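Local coordinates for protein alpha-glucosidase (Pseudoalteromonas sp. K8, PDB 5HQA) that hydrolyses alpha-glucosidic linkages as a calcium-binding, chloride-activated family 97 glycoside hydrolase, here caught with the inhibitor acarbose in its active site, at residues T279-G283 / W317-W321; G312-D318 / F328-Y334; S383-Y389 / I431-E437. All blocks are in the same frame, centred on the assembly; numbering follows the deposited sequence.

In the fold
All three contacts belong to the TIM-barrel part of the chain and lie on the same side of its centre. Contacts 1 and 2 are neighbours, with centres about 9 Å apart. They share Trp317 and Asp318, and Tyr334 of contact 2 packs on Gly281 and Ser282 of contact 1. Both are made of loops. Contact 3 pairs two barrel strands deeper in the chain, its centre about 20 Å from that of contact 1 and about 16 Å from that of contact 2. Contacts 1 and 3 do not touch, their nearest atoms being about 7 Å apart, but both reach the AC1 unit of acarbose: tryptophans from one, Lys386, His436 and calcium-bound Glu437 from the other.

Contact 1 (T279-G283 / W317-W321); sequences TWGSG and WDGDW. With AC1 (4,6-dideoxy-4-{[(1S,4R,5S,6S)-4,5,6-trihydroxy-3-(hydroxymethyl)cyclohex-2-en-1-yl]amino}-alpha-D-glucopyranose), chain B; FMT (formic acid), chain J.
Asp318 holds the two loops together with both carboxylate oxygens: Ser282 N donates to Asp318 OD1 at 2.9 Å, nearly straight, and Ser282 OG (chi1 p) to Asp318 OD2 at 2.8 Å. A formate, probably from the crystallisation liquor, accepts from Gly281 N (FMT O2, 2.8 Å) and weakly from Trp280 N (FMT O1, 2.9 Å). Neither segment forms a regular helix or strand. Their CA traces come closest at Gly281 and Asp318, 4.3 Å apart, and a CB on Gly281 would crowd Asp318 OD1 and Trp317 O. Alongside sits an aromatic cluster of Trp280, Trp317 and Trp321, all lining the glycan pocket of the barrel. Trp280 and Trp317, both chi1 m, form an offset stack: the five-membered ring of Trp280 and the six-membered ring of Trp317 have centroids 4.3 Å apart and planes at 11°. Trp321, chi1 p, meets the same face of Trp280 obliquely, planes at 54°, with Trp280 CE3 3.6 Å from Trp321 NE1. The indoles reach acarbose at Trp317 CH2 to AC1 O6B (3.6 Å), Trp280 CZ2 to AC1 O4 (3.7 Å) and Trp321 CZ2 to AC1 C6 (3.8 Å), while Trp280 NE1 is hydrogen-bonded to Glu311.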
loop_
_atom_site.group_PDB
_atom_site.type_symbol
_atom_site.label_atom_id
_atom_site.label_comp_id
_atom_site.label_asym_id
_atom_site.label_seq_id
_atom_site.Cartn_x
_atom_site.Cartn_y
_atom_site.Cartn_z
ATOM N N THR A 279 -17.109 -5.418 22.142
ATOM C CA THR A 279 -15.757 -5.589 22.649
ATOM C C THR A 279 -15.058 -6.718 21.904
ATOM O O THR A 279 -15.702 -7.637 21.383
ATOM C CB THR A 279 -15.755 -5.895 24.146
ATOM O OG1 THR A 279 -16.477 -7.112 24.380
ATOM C CG2 THR A 279 -16.426 -4.778 24.909
ATOM N N TRP A 280 -13.727 -6.625 21.841
ATOM C CA TRP A 280 -12.929 -7.749 21.367
ATOM C C TRP A 280 -12.896 -8.858 22.408
ATOM O O TRP A 280 -12.962 -10.045 22.065
ATOM C CB TRP A 280 -11.503 -7.302 21.054
ATOM C CG TRP A 280 -11.287 -6.583 19.738
ATOM C CD1 TRP A 280 -11.062 -7.155 18.518
ATOM C CD2 TRP A 280 -11.217 -5.167 19.535
ATOM N NE1 TRP A 280 -10.874 -6.180 17.561
ATOM C CE2 TRP A 280 -10.965 -4.952 18.159
ATOM C CE3 TRP A 280 -11.354 -4.057 20.380
ATOM C CZ2 TRP A 280 -10.840 -3.669 17.607
ATOM C CZ3 TRP A 280 -11.229 -2.781 19.832
ATOM C CH2 TRP A 280 -10.981 -2.600 18.457
ATOM N N GLY A 281 -12.775 -8.486 23.685
ATOM C CA GLY A 281 -12.728 -9.461 24.751
ATOM C C GLY A 281 -14.103 -9.981 25.104
ATOM O O GLY A 281 -15.126 -9.481 24.644
ATOM N N SER A 282 -14.118 -11.007 25.950
ATOM C CA SER A 282 -15.360 -11.694 26.264
ATOM C C SER A 282 -16.269 -10.812 27.118
ATOM O O SER A 282 -15.834 -9.829 27.725
ATOM C CB SER A 282 -15.068 -13.005 26.989
ATOM O OG SER A 282 -14.444 -12.744 28.230
ATOM N N GLY A 283 -17.545 -11.170 27.158
ATOM C CA GLY A 283 -18.494 -10.458 27.982
ATOM C C GLY A 283 -19.781 -10.203 27.237
ATOM O O GLY A 283 -19.988 -10.695 26.129
ATOM N N TRP A 317 -7.805 -11.606 24.327
ATOM C CA TRP A 317 -8.218 -10.215 24.193
ATOM C C TRP A 317 -8.721 -9.607 25.495
ATOM O O TRP A 317 -8.872 -8.383 25.561
ATOM C CB TRP A 317 -9.318 -10.069 23.133
ATOM C CG TRP A 317 -8.867 -10.366 21.725
ATOM C CD1 TRP A 317 -8.825 -11.590 21.124
ATOM C CD2 TRP A 317 -8.405 -9.424 20.747
ATOM N NE1 TRP A 317 -8.365 -11.473 19.835
ATOM C CE2 TRP A 317 -8.104 -10.153 19.575
ATOM C CE3 TRP A 317 -8.221 -8.035 20.744
ATOM C CZ2 TRP A 317 -7.623 -9.543 18.411
ATOM C CZ3 TRP A 317 -7.740 -7.424 19.578
ATOM C CH2 TRP A 317 -7.444 -8.182 18.432
ATOM N N ASP A 318 -8.998 -10.411 26.517
ATOM C CA ASP A 318 -9.594 -9.857 27.727
ATOM C C ASP A 318 -8.640 -8.892 28.415
ATOM O O ASP A 318 -7.432 -9.132 28.495
ATOM C CB ASP A 318 -9.981 -10.969 28.693
ATOM C CG ASP A 318 -11.188 -11.742 28.228
ATOM O OD1 ASP A 318 -11.493 -11.711 27.021
ATOM O OD2 ASP A 318 -11.828 -12.391 29.073
ATOM N N GLY A 319 -9.204 -7.801 28.933
ATOM C CA GLY A 319 -8.437 -6.810 29.654
ATOM C C GLY A 319 -8.062 -5.656 28.758
ATOM O O GLY A 319 -8.936 -4.982 28.202
ATOM N N ASP A 320 -6.765 -5.430 28.587
ATOM C CA ASP A 320 -6.258 -4.401 27.686
ATOM C C ASP A 320 -5.440 -5.126 26.619
ATOM O O ASP A 320 -4.265 -5.439 26.839
ATOM C CB ASP A 320 -5.430 -3.372 28.449
ATOM C CG ASP A 320 -5.176 -2.111 27.640
ATOM O OD1 ASP A 320 -5.312 -2.159 26.395
ATOM O OD2 ASP A 320 -4.836 -1.072 28.252
ATOM N N TRP A 321 -6.059 -5.407 25.467
ATOM C CA TRP A 321 -5.430 -6.303 24.501
ATOM C C TRP A 321 -4.130 -5.734 23.939
ATOM O O TRP A 321 -3.286 -6.510 23.482
ATOM C CB TRP A 321 -6.404 -6.643 23.364
ATOM C CG TRP A 321 -6.832 -5.465 22.535
ATOM C CD1 TRP A 321 -7.967 -4.720 22.697
ATOM C CD2 TRP A 321 -6.138 -4.896 21.415
ATOM N NE1 TRP A 321 -8.022 -3.729 21.747
ATOM C CE2 TRP A 321 -6.912 -3.815 20.949
ATOM C CE3 TRP A 321 -4.941 -5.202 20.755
ATOM C CZ2 TRP A 321 -6.525 -3.032 19.861
ATOM C CZ3 TRP A 321 -4.561 -4.423 19.673
ATOM C CH2 TRP A 321 -5.348 -3.351 19.237
HETATM C C1 AC1 B . -3.590 1.485 17.807
HETATM O O2 AC1 B . -1.980 2.365 16.267
HETATM C C2 AC1 B . -2.823 1.228 16.518
HETATM C C4A AC1 B . -7.833 -3.894 14.016
HETATM C C3 AC1 B . -3.750 0.962 15.362
HETATM O O3 AC1 B . -2.999 0.795 14.146
HETATM C C4 AC1 B . -4.605 -0.241 15.660
HETATM N N4A AC1 B . -5.347 -0.756 14.466
HETATM C C5 AC1 B . -5.537 0.321 16.722
HETATM O O5 AC1 B . -4.740 0.535 17.961
HETATM C C6 AC1 B . -6.712 -0.546 17.053
HETATM C C1B AC1 B . -5.232 -2.242 14.242
HETATM C C2B AC1 B . -6.028 -2.668 12.838
HETATM O O2B AC1 B . -5.578 -1.792 11.805
HETATM C C3B AC1 B . -7.421 -2.667 13.018
HETATM O O3B AC1 B . -8.155 -2.851 11.782
HETATM O O4 AC1 B . -9.213 -3.834 14.319
HETATM C C5B AC1 B . -7.072 -3.902 15.244
HETATM C C7B AC1 B . -5.692 -3.045 15.325
HETATM C C6B AC1 B . -7.232 -5.129 16.158
HETATM O O6B AC1 B . -6.557 -6.192 15.562
HETATM C C FMT J . -11.914 -5.402 24.100
HETATM O O1 FMT J . -12.732 -4.587 23.673
HETATM O O2 FMT J . -12.083 -6.132 25.082
#

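Contact 2 (G312-D318 / F328-Y334); sequences GWNTGWD and FSFTQPY
Tyr334, Thr315 and Phe328 give up the most surface here, with Trp313 close behind. Neither segment is a regular strand, yet the backbones pair at one isolated bridge, Asn314 with Pro333 (CA to CA 4.0 Å). It is bracketed by Tyr334 N to Trp313 O (2.9 Å) and Thr315 N to Gln332 O (3.0 Å). Tyr334, chi1 m, lays its ring against the 312-318 backbone: Thr315 CA sits over the ring face in a CH-pi contact, 4.1 Å from the centroid, and Gly312 O lies at the ring edge, 3.1 Å from Tyr334 CD2. The phenol ends at Asp318, with a short but weak hydrogen bond from Tyr334 OH to Asp318 OD1 (2.6 Å); the same carboxylate is held by Ser282, whose OG bonds to Asp318 OD2.

Thr315 also accepts through its carbonyl, Ser329 N to Thr315 O at 3.1 Å. At Gly316 (phi/psi 128/-8) a CB would run into Phe328 CD1 and be jammed against Thr315 O, so glycine is required. Phe328, chi1 m, then turns its ring edge to the face of the five-membered ring of Trp317, centroids 4.8 Å apart and planes at 61°. Asn314, chi1 p, joins both sides: Asn314 ND2 donates to Ser329 O (2.7 Å), while Asn314 OD1 receives Trp317 NE1 (2.9 Å). Trp313 CE3 packs on Pro333 CB at 3.8 Å.

The loop is thus held on itself by three backbone hydrogen bonds and a single bridge, without a continuous sheet, and Phe328 and Asn314 probably help to set the orientation of Trp317, an indole of the glycan pocket.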
loop_
_atom_site.group_PDB
_atom_site.type_symbol
_atom_site.label_atom_id
_atom_site.label_comp_id
_atom_site.label_asym_id
_atom_site.label_seq_id
_atom_site.Cartn_x
_atom_site.Cartn_y
_atom_site.Cartn_z
ATOM N N GLY A 312 -11.437 -10.853 17.541
ATOM C CA GLY A 312 -11.776 -11.193 18.906
ATOM C C GLY A 312 -12.278 -12.603 19.088
ATOM O O GLY A 312 -12.920 -12.891 20.104
ATOM N N TRP A 313 -12.012 -13.491 18.129
ATOM C CA TRP A 313 -12.515 -14.858 18.198
ATOM C C TRP A 313 -11.664 -15.745 19.097
ATOM O O TRP A 313 -12.167 -16.747 19.614
ATOM C CB TRP A 313 -12.575 -15.462 16.788
ATOM C CG TRP A 313 -11.201 -15.640 16.192
ATOM C CD1 TRP A 313 -10.491 -14.720 15.464
ATOM C CD2 TRP A 313 -10.361 -16.795 16.308
ATOM N NE1 TRP A 313 -9.268 -15.239 15.115
ATOM C CE2 TRP A 313 -9.161 -16.509 15.621
ATOM C CE3 TRP A 313 -10.509 -18.045 16.925
ATOM C CZ2 TRP A 313 -8.113 -17.429 15.527
ATOM C CZ3 TRP A 313 -9.467 -18.962 16.832
ATOM C CH2 TRP A 313 -8.283 -18.645 16.137
ATOM N N ASN A 314 -10.397 -15.400 19.292
ATOM C CA ASN A 314 -9.421 -16.249 19.959
ATOM C C ASN A 314 -9.123 -15.714 21.352
ATOM O O ASN A 314 -9.208 -14.509 21.592
ATOM C CB ASN A 314 -8.125 -16.311 19.148
ATOM C CG ASN A 314 -7.556 -14.927 18.848
ATOM O OD1 ASN A 314 -8.285 -13.998 18.485
ATOM N ND2 ASN A 314 -6.248 -14.789 18.995
ATOM N N THR A 315 -8.756 -16.607 22.271
ATOM C CA THR A 315 -8.495 -16.164 23.634
ATOM C C THR A 315 -7.256 -15.268 23.695
ATOM O O THR A 315 -6.291 -15.429 22.935
ATOM C CB THR A 315 -8.338 -17.358 24.577
ATOM O OG1 THR A 315 -7.180 -18.117 24.216
ATOM C CG2 THR A 315 -9.568 -18.248 24.509
ATOM N N GLY A 316 -7.312 -14.288 24.598
ATOM C CA GLY A 316 -6.200 -13.382 24.798
ATOM C C GLY A 316 -6.570 -11.914 24.725
ATOM O O GLY A 316 -5.739 -11.051 25.025
ATOM N N TRP A 317 -7.805 -11.606 24.327
ATOM C CA TRP A 317 -8.218 -10.215 24.193
ATOM C C TRP A 317 -8.721 -9.607 25.495
ATOM O O TRP A 317 -8.872 -8.383 25.561
ATOM C CB TRP A 317 -9.318 -10.069 23.133
ATOM C CG TRP A 317 -8.867 -10.366 21.725
ATOM C CD1 TRP A 317 -8.825 -11.590 21.124
ATOM C CD2 TRP A 317 -8.405 -9.424 20.747
ATOM N NE1 TRP A 317 -8.365 -11.473 19.835
ATOM C CE2 TRP A 317 -8.104 -10.153 19.575
ATOM C CE3 TRP A 317 -8.221 -8.035 20.744
ATOM C CZ2 TRP A 317 -7.623 -9.543 18.411
ATOM C CZ3 TRP A 317 -7.740 -7.424 19.578
ATOM C CH2 TRP A 317 -7.444 -8.182 18.432
ATOM N N ASP A 318 -8.998 -10.411 26.517
ATOM C CA ASP A 318 -9.594 -9.857 27.727
ATOM C C ASP A 318 -8.640 -8.892 28.415
ATOM O O ASP A 318 -7.432 -9.132 28.495
ATOM C CB ASP A 318 -9.981 -10.969 28.693
ATOM C CG ASP A 318 -11.188 -11.742 28.228
ATOM O OD1 ASP A 318 -11.493 -11.711 27.021
ATOM O OD2 ASP A 318 -11.828 -12.391 29.073
ATOM N N PHE A 328 -1.872 -14.182 23.623
ATOM C CA PHE A 328 -2.768 -14.566 22.536
ATOM C C PHE A 328 -2.561 -16.029 22.164
ATOM O O PHE A 328 -1.425 -16.483 21.989
ATOM C CB PHE A 328 -2.517 -13.694 21.304
ATOM C CG PHE A 328 -3.177 -12.354 21.355
ATOM C CD1 PHE A 328 -4.536 -12.244 21.609
ATOM C CD2 PHE A 328 -2.440 -11.201 21.137
ATOM C CE1 PHE A 328 -5.156 -10.999 21.645
ATOM C CE2 PHE A 328 -3.043 -9.953 21.172
ATOM C CZ PHE A 328 -4.406 -9.849 21.429
ATOM N N SER A 329 -3.660 -16.767 22.051
ATOM C CA SER A 329 -3.662 -18.068 21.398
ATOM C C SER A 329 -4.154 -17.895 19.970
ATOM O O SER A 329 -5.115 -17.159 19.719
ATOM C CB SER A 329 -4.562 -19.064 22.135
ATOM O OG SER A 329 -4.710 -20.266 21.392
ATOM N N PHE A 330 -3.496 -18.563 19.030
ATOM C CA PHE A 330 -3.930 -18.511 17.643
ATOM C C PHE A 330 -4.585 -19.807 17.201
ATOM O O PHE A 330 -4.821 -20.001 16.005
ATOM C CB PHE A 330 -2.751 -18.125 16.751
ATOM C CG PHE A 330 -2.173 -16.781 17.114
ATOM C CD1 PHE A 330 -2.805 -15.612 16.710
ATOM C CD2 PHE A 330 -1.039 -16.686 17.909
ATOM C CE1 PHE A 330 -2.301 -14.373 17.063
ATOM C CE2 PHE A 330 -0.521 -15.441 18.264
ATOM C CZ PHE A 330 -1.156 -14.285 17.841
ATOM N N THR A 331 -4.923 -20.679 18.147
ATOM C CA THR A 331 -5.687 -21.885 17.859
ATOM C C THR A 331 -6.922 -22.053 18.724
ATOM O O THR A 331 -7.812 -22.819 18.335
ATOM C CB THR A 331 -4.817 -23.140 18.036
ATOM O OG1 THR A 331 -4.205 -23.109 19.333
ATOM C CG2 THR A 331 -3.739 -23.215 16.969
ATOM N N GLN A 332 -7.010 -21.388 19.879
ATOM C CA GLN A 332 -8.072 -21.662 20.835
ATOM C C GLN A 332 -9.118 -20.560 20.795
ATOM O O GLN A 332 -8.855 -19.453 21.287
ATOM C CB GLN A 332 -7.500 -21.790 22.244
ATOM C CG GLN A 332 -8.562 -22.010 23.308
ATOM C CD GLN A 332 -9.337 -23.302 23.087
ATOM O OE1 GLN A 332 -8.746 -24.383 22.977
ATOM N NE2 GLN A 332 -10.666 -23.195 23.004
ATOM N N PRO A 333 -10.307 -20.804 20.254
ATOM C CA PRO A 333 -11.354 -19.782 20.293
ATOM C C PRO A 333 -11.936 -19.621 21.689
ATOM O O PRO A 333 -11.857 -20.510 22.543
ATOM C CB PRO A 333 -12.408 -20.322 19.321
ATOM C CG PRO A 333 -12.224 -21.796 19.392
ATOM C CD PRO A 333 -10.740 -22.006 19.519
ATOM N N TYR A 334 -12.532 -18.454 21.911
ATOM C CA TYR A 334 -13.407 -18.279 23.059
ATOM C C TYR A 334 -14.532 -19.313 23.025
ATOM O O TYR A 334 -14.898 -19.847 21.970
ATOM C CB TYR A 334 -14.010 -16.876 23.070
ATOM C CG TYR A 334 -13.088 -15.752 23.505
ATOM C CD1 TYR A 334 -12.692 -15.631 24.827
ATOM C CD2 TYR A 334 -12.658 -14.786 22.601
ATOM C CE1 TYR A 334 -11.866 -14.591 25.240
ATOM C CE2 TYR A 334 -11.831 -13.739 23.001
ATOM C CZ TYR A 334 -11.439 -13.648 24.329
ATOM O OH TYR A 334 -10.620 -12.617 24.755
#

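Contact 3 (S383-Y389 / I431-E437); sequences SQVKTGY and ISINTHE. With CA (calcium ion), chain C; AC1 (4,6-dideoxy-4-{[(1S,4R,5S,6S)-4,5,6-trihydroxy-3-(hydroxymethyl)cyclohex-2-en-1-yl]amino}-alpha-D-glucopyranose), chain B.
Lys386 lies across the imidazole of His436, its CE 3.4 Å from the ring centroid and 6° off the normal, a CH-pi contact made possible by a fully extended lysine (chi1 to chi4 all t). Both residues hold acarbose: Lys386 NZ donates to AC1 O3B (2.8 Å) and His436 ND1 to AC1 O2B (2.7 Å). Lys386 also forms a salt bridge with Glu311, and His436 NE2 bonds to Asp489.

Beneath, strands 384-388 and 432-435 run parallel, their axes 4.7 Å apart at closest and crossing at -30°. The register is Gln384 to Ser432, Val385 to Ile433, Lys386 to Asn434 and Thr387 to Thr435. The ladder runs Ser432 N to Ser383 O (2.8 Å), Val385 N to Ser432 O (2.8 Å), Asn434 N to Val385 O (2.9 Å), Thr387 N to Asn434 O (2.9 Å) and His436 N to Thr387 O (2.9 Å). Val385, Thr387, Ile433 and Thr435 share one face, where helices 363-379 and 413-428 pack; Val385 CG2 also touches Ile431 CG2 at 3.6 Å. Gln384, Lys386, Ser432 and Asn434 face the other way. One water links Thr387 OG1 (2.8 Å) with Tyr389 OH (2.9 Å).

Past the strand ends Glu437 splits its carboxylate: OE1 accepts from Tyr389 N at 3.0 Å, and OE2 binds calcium at 2.4 Å. Glu154, Glu455 and Glu461 complete the protein ligands, and AC1 O3, N4A and O2B coordinate the same ion. Active-site residues at the C-terminal ends of parallel strands are typical of a TIM barrel; here Glu154, from earlier in the chain, joins them at the calcium.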
loop_
_atom_site.group_PDB
_atom_site.type_symbol
_atom_site.label_atom_id
_atom_site.label_comp_id
_atom_site.label_asym_id
_atom_site.label_seq_id
_atom_site.Cartn_x
_atom_site.Cartn_y
_atom_site.Cartn_z
ATOM N N SER A 383 -9.645 -19.013 3.759
ATOM C CA SER A 383 -8.730 -18.723 2.658
ATOM C C SER A 383 -7.998 -17.391 2.771
ATOM O O SER A 383 -7.009 -17.194 2.059
ATOM C CB SER A 383 -9.483 -18.729 1.322
ATOM O OG SER A 383 -9.918 -20.032 0.998
ATOM N N GLN A 384 -8.468 -16.464 3.608
ATOM C CA GLN A 384 -7.826 -15.166 3.790
ATOM C C GLN A 384 -7.687 -14.907 5.280
ATOM O O GLN A 384 -8.587 -15.246 6.055
ATOM C CB GLN A 384 -8.625 -14.023 3.136
ATOM C CG GLN A 384 -8.807 -14.201 1.634
ATOM C CD GLN A 384 -9.673 -13.119 0.965
ATOM O OE1 GLN A 384 -10.370 -12.340 1.637
ATOM N NE2 GLN A 384 -9.634 -13.082 -0.378
ATOM N N VAL A 385 -6.559 -14.319 5.676
ATOM C CA VAL A 385 -6.279 -13.995 7.073
ATOM C C VAL A 385 -5.764 -12.566 7.150
ATOM O O VAL A 385 -4.868 -12.180 6.389
ATOM C CB VAL A 385 -5.262 -14.972 7.697
ATOM C CG1 VAL A 385 -4.852 -14.514 9.095
ATOM C CG2 VAL A 385 -5.853 -16.382 7.748
ATOM N N LYS A 386 -6.354 -11.777 8.047
ATOM C CA LYS A 386 -5.857 -10.452 8.384
ATOM C C LYS A 386 -4.911 -10.591 9.569
ATOM O O LYS A 386 -5.294 -11.147 10.601
ATOM C CB LYS A 386 -7.020 -9.520 8.729
ATOM C CG LYS A 386 -6.623 -8.144 9.218
ATOM C CD LYS A 386 -7.879 -7.323 9.517
ATOM C CE LYS A 386 -7.530 -5.986 10.152
ATOM N NZ LYS A 386 -8.760 -5.261 10.529
ATOM N N THR A 387 -3.677 -10.111 9.417
ATOM C CA THR A 387 -2.696 -10.131 10.496
ATOM C C THR A 387 -2.516 -8.728 11.062
ATOM O O THR A 387 -2.889 -7.727 10.445
ATOM C CB THR A 387 -1.349 -10.674 10.013
ATOM O OG1 THR A 387 -0.855 -9.846 8.948
ATOM C CG2 THR A 387 -1.496 -12.127 9.521
ATOM N N GLY A 388 -1.947 -8.661 12.256
ATOM C CA GLY A 388 -1.808 -7.388 12.939
ATOM C C GLY A 388 -0.591 -7.389 13.829
ATOM O O GLY A 388 -0.228 -8.413 14.411
ATOM N N TYR A 389 0.049 -6.223 13.936
ATOM C CA TYR A 389 1.293 -6.088 14.689
ATOM C C TYR A 389 1.250 -4.805 15.524
ATOM O O TYR A 389 2.120 -3.943 15.439
ATOM C CB TYR A 389 2.494 -6.109 13.737
ATOM C CG TYR A 389 2.582 -7.404 12.942
ATOM C CD1 TYR A 389 1.811 -7.596 11.800
ATOM C CD2 TYR A 389 3.421 -8.437 13.348
ATOM C CE1 TYR A 389 1.863 -8.788 11.087
ATOM C CE2 TYR A 389 3.487 -9.638 12.634
ATOM C CZ TYR A 389 2.706 -9.801 11.503
ATOM O OH TYR A 389 2.764 -10.978 10.778
ATOM N N ILE A 431 -3.621 -19.818 1.731
ATOM C CA ILE A 431 -4.172 -18.694 2.481
ATOM C C ILE A 431 -3.504 -17.411 2.000
ATOM O O ILE A 431 -2.278 -17.369 1.830
ATOM C CB ILE A 431 -3.982 -18.894 3.996
ATOM C CG1 ILE A 431 -4.867 -20.055 4.481
ATOM C CG2 ILE A 431 -4.251 -17.598 4.765
ATOM C CD1 ILE A 431 -4.640 -20.440 5.925
ATOM N N SER A 432 -4.312 -16.374 1.769
ATOM C CA SER A 432 -3.844 -15.040 1.424
ATOM C C SER A 432 -3.828 -14.155 2.662
ATOM O O SER A 432 -4.625 -14.344 3.585
ATOM C CB SER A 432 -4.736 -14.411 0.353
ATOM O OG SER A 432 -4.653 -15.164 -0.846
ATOM N N ILE A 433 -2.928 -13.166 2.659
ATOM C CA ILE A 433 -2.602 -12.381 3.844
ATOM C C ILE A 433 -2.895 -10.910 3.583
ATOM O O ILE A 433 -2.485 -10.358 2.553
ATOM C CB ILE A 433 -1.134 -12.577 4.265
ATOM C CG1 ILE A 433 -0.902 -14.021 4.711
ATOM C CG2 ILE A 433 -0.763 -11.623 5.397
ATOM C CD1 ILE A 433 -1.739 -14.424 5.928
ATOM N N ASN A 434 -3.598 -10.286 4.530
ATOM C CA ASN A 434 -3.870 -8.852 4.578
ATOM C C ASN A 434 -3.182 -8.331 5.836
ATOM O O ASN A 434 -3.640 -8.611 6.948
ATOM C CB ASN A 434 -5.388 -8.624 4.606
ATOM C CG ASN A 434 -5.790 -7.220 5.033
ATOM O OD1 ASN A 434 -4.987 -6.284 5.027
ATOM N ND2 ASN A 434 -7.070 -7.066 5.386
ATOM N N THR A 435 -2.070 -7.606 5.681
ATOM C CA THR A 435 -1.204 -7.267 6.811
ATOM C C THR A 435 -1.506 -5.866 7.324
ATOM O O THR A 435 -1.292 -4.884 6.604
ATOM C CB THR A 435 0.273 -7.332 6.423
ATOM O OG1 THR A 435 0.559 -8.576 5.780
ATOM C CG2 THR A 435 1.156 -7.189 7.673
ATOM N N HIS A 436 -1.945 -5.762 8.578
ATOM C CA HIS A 436 -2.014 -4.464 9.241
ATOM C C HIS A 436 -0.779 -4.251 10.111
ATOM O O HIS A 436 -0.164 -5.209 10.587
ATOM C CB HIS A 436 -3.307 -4.326 10.055
ATOM C CG HIS A 436 -4.507 -4.072 9.190
ATOM N ND1 HIS A 436 -5.475 -3.138 9.498
ATOM C CD2 HIS A 436 -4.865 -4.607 7.995
ATOM C CE1 HIS A 436 -6.385 -3.121 8.538
ATOM N NE2 HIS A 436 -6.044 -4.011 7.621
ATOM N N GLU A 437 -0.420 -2.979 10.304
ATOM C CA GLU A 437 0.889 -2.581 10.810
ATOM C C GLU A 437 1.986 -3.354 10.070
ATOM O O GLU A 437 2.743 -4.116 10.678
ATOM C CB GLU A 437 1.005 -2.770 12.318
ATOM C CG GLU A 437 -0.048 -1.967 13.086
ATOM C CD GLU A 437 -1.430 -2.600 12.993
ATOM O OE1 GLU A 437 -1.519 -3.823 13.224
ATOM O OE2 GLU A 437 -2.416 -1.896 12.647
HETATM CA CA CA C . -4.012 -0.113 12.249
HETATM C C1 AC1 B . -3.590 1.485 17.807
HETATM O O2 AC1 B . -1.980 2.365 16.267
HETATM C C2 AC1 B . -2.823 1.228 16.518
HETATM C C4A AC1 B . -7.833 -3.894 14.016
HETATM C C3 AC1 B . -3.750 0.962 15.362
HETATM O O3 AC1 B . -2.999 0.795 14.146
HETATM C C4 AC1 B . -4.605 -0.241 15.660
HETATM N N4A AC1 B . -5.347 -0.756 14.466
HETATM C C5 AC1 B . -5.537 0.321 16.722
HETATM O O5 AC1 B . -4.740 0.535 17.961
HETATM C C6 AC1 B . -6.712 -0.546 17.053
HETATM C C1B AC1 B . -5.232 -2.242 14.242
HETATM C C2B AC1 B . -6.028 -2.668 12.838
HETATM O O2B AC1 B . -5.578 -1.792 11.805
HETATM C C3B AC1 B . -7.421 -2.667 13.018
HETATM O O3B AC1 B . -8.155 -2.851 11.782
HETATM O O4 AC1 B . -9.213 -3.834 14.319
HETATM C C5B AC1 B . -7.072 -3.902 15.244
HETATM C C7B AC1 B . -5.692 -3.045 15.325
HETATM C C6B AC1 B . -7.232 -5.129 16.158
HETATM O O6B AC1 B . -6.557 -6.192 15.562
HETATM O O HOH W 1 -6.645 -17.217 -0.779
HETATM O O HOH W 2 1.653 -10.810 8.112
#